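Local coordinates for protein bacterioferritin (Mycobacterium tuberculosis, PDB 3UOI) that stores iron, probably oxidising Fe(2+) with dioxygen at a ferroxidase centre and laying it down as a ferric mineral inside a heme-containing 24-subunit shell, at residues L21-Q26 against L93-D98. Sequence-based numbering, arbitrary orientation.
Sequences LTAINQ and LAIEYD. With HEM (protoporphyrin IX containing Fe), chain B.
Ile95 reaches across from helix 85-112 and sets the end of its longer branch against Thr22 and Ala23 of helix 7-36. With CG1 anti to the backbone N (chi1 -175°), that branch extends toward the facing helix, and its CD1 lies 4.0 Å from both CB of Thr22 and the backbone N of Ala23. The methyl of Ala23 comes alongside, its CB 4.2 Å from Ile95 CD1; so small a side chain suits a place where it also touches Glu53 of helix 40-66. The shorter branch of Ile95, CG2, meets Gln26 instead, 4.0 Å from NE2. Here the two side chains run past each other in opposite directions, Gln26 stretched out with CG anti to its own backbone N (chi1 -176°). No hydrogen bond joins the segments, and the branched isoleucine bridges segment axes whose closest approach is 10.8 Å. These segments run antiparallel, at 165°, within the four-helix bundle of the ferritin fold. The buried polar ends at this interface are satisfied by neighbours: Thr22 OG1 hydrogen-bonds to the carbonyl of Thr18 and to the backbone N of Gly77, while Gln26 uses OE1 for the backbone N of Arg80 and NE2 for OD2 of Asp92. An amide suits the latter place because it can accept from the long loop between helix 40-66 and helix 85-112 and donate to helix 85-112 at once. Segment 21-26 turns its other face to the heme, where Leu21 CD2 packs 3.7 Å from the methyl CMC and Ile24 CD1 lies 4.0 Å from the same methyl. On the partner helix, Glu96, a predicted ligand of the second ferroxidase iron, leans on His132 of helix 116-146, itself a predicted ligand of that iron.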
loop_
_atom_site.group_PDB
_atom_site.type_symbol
_atom_site.label_atom_id
_atom_site.label_comp_id
_atom_site.label_asym_id
_atom_site.label_seq_id
_atom_site.Cartn_x
_atom_site.Cartn_y
_atom_site.Cartn_z
ATOM N N LEU A 21 14.366 -20.611 43.962
ATOM C CA LEU A 21 13.065 -21.182 44.077
ATOM C C LEU A 21 12.292 -20.497 45.207
ATOM O O LEU A 21 11.148 -20.222 45.074
ATOM C CB LEU A 21 13.180 -22.663 44.276
ATOM C CG LEU A 21 13.822 -23.362 43.114
ATOM C CD1 LEU A 21 13.822 -24.741 43.438
ATOM C CD2 LEU A 21 13.006 -23.165 41.940
ATOM N N THR A 22 12.955 -20.218 46.299
ATOM C CA THR A 22 12.299 -19.556 47.412
ATOM C C THR A 22 11.833 -18.163 46.991
ATOM O O THR A 22 10.746 -17.758 47.265
ATOM C CB THR A 22 13.287 -19.492 48.565
ATOM O OG1 THR A 22 14.078 -20.666 48.542
ATOM C CG2 THR A 22 12.648 -19.374 49.878
ATOM N N ALA A 23 12.704 -17.474 46.280
ATOM C CA ALA A 23 12.435 -16.138 45.766
ATOM C C ALA A 23 11.280 -16.084 44.742
ATOM O O ALA A 23 10.531 -15.142 44.711
ATOM C CB ALA A 23 13.637 -15.522 45.229
ATOM N N ILE A 24 11.186 -17.099 43.903
ATOM C CA ILE A 24 10.134 -17.121 42.945
ATOM C C ILE A 24 8.851 -17.150 43.720
ATOM O O ILE A 24 8.006 -16.306 43.537
ATOM C CB ILE A 24 10.176 -18.391 42.105
ATOM C CG1 ILE A 24 11.288 -18.318 41.071
ATOM C CG2 ILE A 24 8.883 -18.559 41.458
ATOM C CD1 ILE A 24 11.671 -19.560 40.527
ATOM N N ASN A 25 8.763 -18.066 44.667
ATOM C CA ASN A 25 7.568 -18.120 45.462
ATOM C C ASN A 25 7.312 -16.876 46.335
ATOM O O ASN A 25 6.241 -16.421 46.460
ATOM C CB ASN A 25 7.541 -19.360 46.305
ATOM C CG ASN A 25 7.423 -20.583 45.502
ATOM O OD1 ASN A 25 7.779 -20.578 44.393
ATOM N ND2 ASN A 25 6.909 -21.627 46.070
ATOM N N GLN A 26 8.334 -16.360 46.946
ATOM C CA GLN A 26 8.073 -15.234 47.784
ATOM C C GLN A 26 7.638 -14.077 46.952
ATOM O O GLN A 26 6.662 -13.479 47.264
ATOM C CB GLN A 26 9.246 -14.904 48.696
ATOM C CG GLN A 26 9.060 -13.779 49.690
ATOM C CD GLN A 26 10.233 -13.681 50.602
ATOM O OE1 GLN A 26 10.536 -14.595 51.304
ATOM N NE2 GLN A 26 10.903 -12.564 50.579
ATOM N N LEU A 93 14.178 -7.859 50.597
ATOM C CA LEU A 93 15.517 -7.371 50.788
ATOM C C LEU A 93 16.350 -8.410 51.452
ATOM O O LEU A 93 17.452 -8.572 51.124
ATOM C CB LEU A 93 15.534 -6.112 51.623
ATOM C CG LEU A 93 15.557 -4.802 50.862
ATOM C CD1 LEU A 93 15.407 -3.654 51.785
ATOM C CD2 LEU A 93 16.798 -4.680 50.115
ATOM N N ALA A 94 15.784 -9.102 52.409
ATOM C CA ALA A 94 16.532 -10.079 53.160
ATOM C C ALA A 94 17.036 -11.264 52.377
ATOM O O ALA A 94 18.107 -11.649 52.568
ATOM C CB ALA A 94 15.786 -10.504 54.421
ATOM N N ILE A 95 16.228 -11.826 51.511
ATOM C CA ILE A 95 16.648 -12.877 50.611
ATOM C C ILE A 95 17.715 -12.474 49.555
ATOM O O ILE A 95 18.632 -13.175 49.286
ATOM C CB ILE A 95 15.417 -13.560 49.963
ATOM C CG1 ILE A 95 15.850 -14.734 49.115
ATOM C CG2 ILE A 95 14.639 -12.619 49.156
ATOM C CD1 ILE A 95 14.959 -15.860 49.205
ATOM N N GLU A 96 17.582 -11.314 48.973
ATOM C CA GLU A 96 18.602 -10.817 48.093
ATOM C C GLU A 96 19.946 -10.614 48.851
ATOM O O GLU A 96 20.978 -10.912 48.326
ATOM C CB GLU A 96 18.156 -9.518 47.442
ATOM C CG GLU A 96 16.804 -9.535 46.779
ATOM C CD GLU A 96 16.118 -8.233 46.998
ATOM O OE1 GLU A 96 16.816 -7.265 47.382
ATOM O OE2 GLU A 96 14.907 -8.114 46.800
ATOM N N TYR A 97 19.907 -10.105 50.075
ATOM C CA TYR A 97 21.114 -9.970 50.879
ATOM C C TYR A 97 21.716 -11.331 51.183
ATOM O O TYR A 97 22.887 -11.486 51.131
ATOM C CB TYR A 97 20.898 -9.139 52.126
ATOM C CG TYR A 97 21.093 -7.667 51.912
ATOM C CD1 TYR A 97 22.303 -7.184 51.501
ATOM C CD2 TYR A 97 20.108 -6.771 52.163
ATOM C CE1 TYR A 97 22.499 -5.905 51.312
ATOM C CE2 TYR A 97 20.298 -5.481 51.958
ATOM C CZ TYR A 97 21.504 -5.037 51.540
ATOM O OH TYR A 97 21.766 -3.734 51.328
ATOM N N ASP A 98 20.872 -12.306 51.447
ATOM C CA ASP A 98 21.327 -13.645 51.643
ATOM C C ASP A 98 22.035 -14.107 50.395
ATOM O O ASP A 98 23.034 -14.681 50.499
ATOM C CB ASP A 98 20.214 -14.609 51.973
ATOM C CG ASP A 98 19.905 -14.660 53.410
ATOM O OD1 ASP A 98 20.368 -13.807 54.102
ATOM O OD2 ASP A 98 19.165 -15.524 53.843
HETATM C CHA HEM B . 6.452 -18.136 33.380
HETATM C CHB HEM B . 3.891 -18.633 37.422
HETATM C CHC HEM B . 7.345 -21.513 39.176
HETATM C CHD HEM B . 9.839 -21.231 35.043
HETATM C C1A HEM B . 5.366 -18.137 34.229
HETATM C C2A HEM B . 4.006 -17.733 33.959
HETATM C C3A HEM B . 3.322 -17.868 35.114
HETATM C C4A HEM B . 4.204 -18.350 36.114
HETATM C CMA HEM B . 1.834 -17.603 35.386
HETATM C CAA HEM B . 3.539 -17.245 32.557
HETATM C CBA HEM B . 3.731 -18.414 31.578
HETATM C CGA HEM B . 2.573 -18.688 30.625
HETATM O O1A HEM B . 2.406 -19.851 30.100
HETATM O O2A HEM B . 1.800 -17.727 30.360
HETATM C C1B HEM B . 4.633 -19.418 38.288
HETATM C C2B HEM B . 4.339 -19.659 39.696
HETATM C C3B HEM B . 5.273 -20.468 40.182
HETATM C C4B HEM B . 6.208 -20.742 39.091
HETATM C CMB HEM B . 3.129 -19.131 40.512
HETATM C CAB HEM B . 5.271 -20.954 41.660
HETATM C CBB HEM B . 6.357 -21.489 42.205
HETATM C C1C HEM B . 8.347 -21.721 38.237
HETATM C C2C HEM B . 9.596 -22.445 38.456
HETATM C C3C HEM B . 10.262 -22.379 37.283
HETATM C C4C HEM B . 9.510 -21.562 36.338
HETATM C CMC HEM B . 10.017 -23.162 39.771
HETATM C CAC HEM B . 11.619 -22.997 36.949
HETATM C CBC HEM B . 12.249 -22.437 35.911
HETATM C C1D HEM B . 9.193 -20.306 34.259
HETATM C C2D HEM B . 9.722 -19.779 33.032
HETATM C C3D HEM B . 8.644 -18.826 32.551
HETATM C C4D HEM B . 7.611 -18.885 33.506
HETATM C CMD HEM B . 11.061 -20.161 32.315
HETATM C CAD HEM B . 8.606 -17.991 31.287
HETATM C CBD HEM B . 9.487 -16.785 31.568
HETATM C CGD HEM B . 9.320 -15.876 30.385
HETATM O O1D HEM B . 8.181 -15.798 29.824
HETATM O O2D HEM B . 10.326 -15.251 30.007
HETATM N NA HEM B . 5.428 -18.473 35.549
HETATM N NB HEM B . 5.795 -20.068 37.943
HETATM N NC HEM B . 8.370 -21.221 36.951
HETATM N ND HEM B . 7.975 -19.731 34.582
HETATM FE FE HEM B . 6.971 -19.867 36.210
#